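Local coordinates for protein ABC transporter (Thermotoga maritima, PDB 1JI0) that binds ATP and probably hydrolyses it to power the transport of branched-chain amino acids across the membrane, as an ATPase subunit of an ABC transporter, at residues A[25-30]-A[46-51]; A[7-12]-A[50-55]. All coordinates share one frame; numbering follows the deposited sequence.

Interaction 1 (A[25-30]-A[46-51]). With ATP (adenosine-5'-triphosphate), chain B.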
# COMPACT_ATOMS: atom_id res chain seq x y z
N ILE A 25 -13.46 10.90 6.81
CA ILE A 25 -13.05 9.63 7.40
C ILE A 25 -11.88 9.81 8.36
O ILE A 25 -11.13 10.78 8.26
CB ILE A 25 -12.63 8.62 6.31
CG1 ILE A 25 -11.45 9.19 5.52
CG2 ILE A 25 -13.83 8.31 5.40
CD1 ILE A 25 -10.79 8.18 4.64
N ASP A 26 -11.75 8.87 9.30
CA ASP A 26 -10.66 8.87 10.28
C ASP A 26 -9.97 7.51 10.17
O ASP A 26 -10.64 6.49 10.05
CB ASP A 26 -11.20 9.02 11.71
CG ASP A 26 -12.00 10.30 11.90
OD1 ASP A 26 -11.42 11.40 11.79
OD2 ASP A 26 -13.22 10.19 12.16
N LEU A 27 -8.64 7.50 10.21
CA LEU A 27 -7.88 6.25 10.13
C LEU A 27 -6.57 6.41 10.87
O LEU A 27 -6.03 7.51 10.95
CB LEU A 27 -7.47 5.92 8.69
CG LEU A 27 -8.39 5.92 7.48
CD1 LEU A 27 -7.50 5.93 6.23
CD2 LEU A 27 -9.30 4.70 7.50
N LYS A 28 -6.05 5.31 11.39
CA LYS A 28 -4.76 5.31 12.07
C LYS A 28 -4.01 4.08 11.62
O LYS A 28 -4.60 3.01 11.48
CB LYS A 28 -4.94 5.28 13.59
CG LYS A 28 -5.50 6.57 14.16
CD LYS A 28 -5.44 6.56 15.68
CE LYS A 28 -6.13 7.79 16.26
NZ LYS A 28 -6.16 7.72 17.75
N VAL A 29 -2.73 4.23 11.34
CA VAL A 29 -1.90 3.10 10.92
C VAL A 29 -0.76 3.03 11.94
O VAL A 29 0.20 3.79 11.86
CB VAL A 29 -1.32 3.32 9.50
CG1 VAL A 29 -0.59 2.07 9.04
CG2 VAL A 29 -2.45 3.68 8.52
N PRO A 30 -0.87 2.12 12.93
CA PRO A 30 0.15 1.96 13.97
C PRO A 30 1.47 1.41 13.45
O PRO A 30 1.48 0.60 12.51
CB PRO A 30 -0.51 1.01 14.98
CG PRO A 30 -2.01 1.21 14.73
CD PRO A 30 -2.05 1.29 13.22
N THR A 46 -8.64 4.43 -3.66
CA THR A 46 -7.49 5.04 -4.34
C THR A 46 -7.43 6.53 -4.03
O THR A 46 -6.34 7.10 -3.89
CB THR A 46 -7.59 4.87 -5.87
OG1 THR A 46 -7.42 3.49 -6.21
CG2 THR A 46 -6.50 5.68 -6.58
N THR A 47 -8.59 7.17 -3.92
CA THR A 47 -8.65 8.58 -3.62
C THR A 47 -8.02 8.81 -2.25
O THR A 47 -7.25 9.76 -2.06
CB THR A 47 -10.10 9.09 -3.63
OG1 THR A 47 -10.65 8.92 -4.94
CG2 THR A 47 -10.16 10.58 -3.27
N THR A 48 -8.32 7.93 -1.29
CA THR A 48 -7.75 8.07 0.05
C THR A 48 -6.23 8.04 -0.01
O THR A 48 -5.58 8.91 0.58
CB THR A 48 -8.25 6.96 0.99
OG1 THR A 48 -9.67 7.08 1.13
CG2 THR A 48 -7.60 7.07 2.36
N LEU A 49 -5.67 7.07 -0.72
CA LEU A 49 -4.22 6.96 -0.84
C LEU A 49 -3.64 8.15 -1.60
O LEU A 49 -2.53 8.61 -1.28
CB LEU A 49 -3.82 5.67 -1.58
CG LEU A 49 -4.17 4.31 -0.98
CD1 LEU A 49 -3.55 3.23 -1.84
CD2 LEU A 49 -3.66 4.19 0.44
N SER A 50 -4.36 8.62 -2.61
CA SER A 50 -3.91 9.75 -3.40
C SER A 50 -3.85 11.00 -2.54
O SER A 50 -2.89 11.77 -2.62
CB SER A 50 -4.85 9.99 -4.59
OG SER A 50 -4.71 8.96 -5.56
N ALA A 51 -4.87 11.20 -1.71
CA ALA A 51 -4.91 12.36 -0.83
C ALA A 51 -3.70 12.29 0.09
O ALA A 51 -2.94 13.26 0.22
CB ALA A 51 -6.20 12.36 -0.02
PG ATP B . -9.57 1.81 -7.38
O1G ATP B . -9.77 0.71 -8.34
O2G ATP B . -8.83 1.44 -6.15
O3G ATP B . -9.16 3.10 -8.04
PB ATP B . -11.54 3.00 -5.54
O1B ATP B . -12.75 2.38 -4.92
O2B ATP B . -10.39 3.26 -4.70
O3B ATP B . -11.05 2.06 -6.78
PA ATP B . -11.67 5.81 -6.39
O1A ATP B . -10.37 5.97 -7.05
O2A ATP B . -11.90 6.53 -5.11
O3A ATP B . -12.04 4.25 -6.29
O5' ATP B . -12.77 6.22 -7.42
C5' ATP B . -14.16 6.14 -7.09
C4' ATP B . -14.76 7.48 -6.86
O4' ATP B . -14.73 8.18 -8.14
C3' ATP B . -16.23 7.40 -6.50
O3' ATP B . -16.48 8.24 -5.36
C2' ATP B . -16.93 7.85 -7.74
O2' ATP B . -18.19 8.48 -7.51
C1' ATP B . -15.96 8.90 -8.28
N9 ATP B . -16.13 9.31 -9.73
C8 ATP B . -15.14 9.59 -10.65
N7 ATP B . -15.56 9.93 -11.84
C5 ATP B . -16.94 9.88 -11.70
C6 ATP B . -18.01 10.14 -12.61
N6 ATP B . -17.77 10.51 -13.86
N1 ATP B . -19.30 9.99 -12.18
C2 ATP B . -19.53 9.62 -10.92
N3 ATP B . -18.62 9.34 -9.96
C4 ATP B . -17.31 9.50 -10.43
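Thr48 meets Ile25 and Leu27 of the strand with both branches of its side chain. Its methyl CG2 meets CD1 of Leu27 tip to tip at 4.0 Å, while CD1 of Ile25 comes in beside it, 3.8 Å from Thr48 OG1. Ile25 has CG1 set between its backbone N and carbonyl carbon (chi1 60°), and the extended chain beyond carries CD1 to the helix. The contact with OG1 is van der Waals only; that hydroxyl is hydrogen-bonded to the carbonyl of Gly44, one turn back.

The N-terminal end of the same helix holds the ATP phosphates. The Thr47 hydroxyl donates to O2A of the alpha-phosphate (2.7 Å), and the Thr46 amide points at beta-phosphate oxygen O2B, though the modelled separation is doubtfully short. The Thr46 hydroxyl is hydrogen-bonded to Asp164, and Ser50 OG and N both donate to the Thr46 carbonyl. Replacing Thr46 by an alanine removes that hydroxyl and would probably leave the Asp164 carboxylate without this hydrogen-bond partner. Neighbouring threonines thus divide the labour: Thr46 and Thr47 give polar groups to the nucleotide, whereas Thr48 gives the buried sheet its methyl and the flank of a hydroxyl already bonded to Gly44, with no hydrogen bond joining helix to strand.

Interaction 2 (A[7-12]-A[50-55])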
# COMPACT_ATOMS: atom_id res chain seq x y z
N LEU A 7 0.75 7.02 10.69
CA LEU A 7 -0.13 7.83 9.86
C LEU A 7 -1.50 7.94 10.48
O LEU A 7 -2.10 6.93 10.86
CB LEU A 7 -0.27 7.21 8.46
CG LEU A 7 -1.11 8.07 7.50
CD1 LEU A 7 -0.24 9.19 6.93
CD2 LEU A 7 -1.65 7.19 6.38
N GLU A 8 -1.98 9.17 10.61
CA GLU A 8 -3.31 9.40 11.14
C GLU A 8 -4.07 10.35 10.23
O GLU A 8 -3.57 11.43 9.88
CB GLU A 8 -3.26 9.99 12.55
CG GLU A 8 -4.65 10.15 13.16
CD GLU A 8 -4.64 10.75 14.55
OE1 GLU A 8 -3.55 11.11 15.04
OE2 GLU A 8 -5.73 10.85 15.16
N VAL A 9 -5.26 9.94 9.82
CA VAL A 9 -6.10 10.76 8.96
C VAL A 9 -7.24 11.22 9.85
O VAL A 9 -7.86 10.41 10.51
CB VAL A 9 -6.67 9.93 7.76
CG1 VAL A 9 -7.63 10.77 6.93
CG2 VAL A 9 -5.53 9.43 6.88
N GLN A 10 -7.49 12.53 9.89
CA GLN A 10 -8.57 13.05 10.73
C GLN A 10 -9.63 13.75 9.89
O GLN A 10 -9.32 14.65 9.11
CB GLN A 10 -8.03 14.04 11.76
CG GLN A 10 -6.83 13.54 12.55
CD GLN A 10 -6.40 14.52 13.63
OE1 GLN A 10 -6.41 15.74 13.43
NE2 GLN A 10 -6.02 13.99 14.79
N SER A 11 -10.88 13.32 10.06
CA SER A 11 -12.03 13.90 9.35
C SER A 11 -11.68 14.37 7.94
O SER A 11 -11.95 15.51 7.57
CB SER A 11 -12.59 15.07 10.15
OG SER A 11 -12.93 14.67 11.47
N LEU A 12 -11.08 13.48 7.15
CA LEU A 12 -10.67 13.79 5.79
C LEU A 12 -11.84 13.91 4.83
O LEU A 12 -12.74 13.07 4.82
CB LEU A 12 -9.71 12.71 5.27
CG LEU A 12 -9.34 12.76 3.78
CD1 LEU A 12 -8.60 14.05 3.47
CD2 LEU A 12 -8.48 11.55 3.42
N SER A 50 -4.36 8.62 -2.61
CA SER A 50 -3.91 9.75 -3.40
C SER A 50 -3.85 11.00 -2.54
O SER A 50 -2.89 11.77 -2.62
CB SER A 50 -4.85 9.99 -4.59
OG SER A 50 -4.71 8.96 -5.56
N ALA A 51 -4.87 11.20 -1.71
CA ALA A 51 -4.91 12.36 -0.83
C ALA A 51 -3.70 12.29 0.09
O ALA A 51 -2.94 13.26 0.22
CB ALA A 51 -6.20 12.36 -0.02
N ILE A 52 -3.49 11.14 0.72
CA ILE A 52 -2.36 10.96 1.63
C ILE A 52 -1.05 11.29 0.94
O ILE A 52 -0.17 11.93 1.53
CB ILE A 52 -2.30 9.51 2.18
CG1 ILE A 52 -3.50 9.24 3.10
CG2 ILE A 52 -1.00 9.29 2.92
CD1 ILE A 52 -3.69 7.77 3.46
N ALA A 53 -0.91 10.86 -0.32
CA ALA A 53 0.31 11.10 -1.10
C ALA A 53 0.34 12.50 -1.70
O ALA A 53 1.32 12.88 -2.36
CB ALA A 53 0.43 10.06 -2.21
N GLY A 54 -0.72 13.27 -1.48
CA GLY A 54 -0.79 14.62 -2.01
C GLY A 54 -1.01 14.70 -3.51
O GLY A 54 -0.55 15.64 -4.16
N LEU A 55 -1.70 13.71 -4.07
CA LEU A 55 -1.97 13.68 -5.50
C LEU A 55 -3.33 14.29 -5.80
O LEU A 55 -3.65 14.60 -6.95
CB LEU A 55 -1.90 12.25 -6.02
CG LEU A 55 -0.57 11.55 -5.76
CD1 LEU A 55 -0.60 10.13 -6.31
CD2 LEU A 55 0.55 12.34 -6.40
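Ile52 reaches from the last turn of helix 45-52 into the side chains of strand residues Leu7 and Val9, and tracing it outward shows how one branched residue serves two neighbours. CB stands back from the strand, and the two branches that leave it make the contact. CG2, the short branch, lies 4.1 Å from both methyls of Leu7. The longer branch runs through CG1, which passes 4.3 Å from Val9 CG2. It ends at CD1, which approaches Leu7 CD2 to 3.6 Å, the closest meeting of the two segments, and lies 4.2 Å from Val9 CG2. With CG1 anti to the carbonyl carbon (chi1 -68°), the branch extends toward the sheet, and the Leu7 and Ile52 side chains cross obliquely.

One residue earlier on the helix, the methyl of Ala51 meets Leu12 CD2 at 4.2 Å. Ser11 and Leu12 both face Ile25, forming a G1 beta bulge where the chain turns a corner, and the Leu12 side chain is directed toward the helix. Beyond Ile52 the helix closes in a Schellman motif: Leu55 N bonds to Ser50 O, Gly54 N to Ala51 O, and Gly54 takes the positive phi (73°) that glycine accommodates easily. Ile63 of strand 60-65 and Leu193 of strand 192-196 also touch both Leu7 and Ile52, so the apolar cluster draws on both sheets. Such packing of an antiparallel beta sheet against the C-terminal end of the P-loop helix is characteristic of the ABC-transporter nucleotide-binding domain.

Overall arrangement
Both interactions are buried and share helix 45-52, each setting it against a strand of the same antiparallel sheet: 25-30 in interaction 1, its neighbour 5-16 in interaction 2. They overlap at Ser50 and Ala51, with centres about 5 Å apart. Between the two strands, Leu27 O lies 2.8 Å from Val9 N, a probable backbone hydrogen bond, so both contacts press on one continuous surface. Their chemistry changes along the helix. Near the phosphates, interaction 1 combines a modest apolar contact with residues of the ATP site; at the far end, interaction 2 buries about twice the area and joins its segments through aliphatic side chains alone.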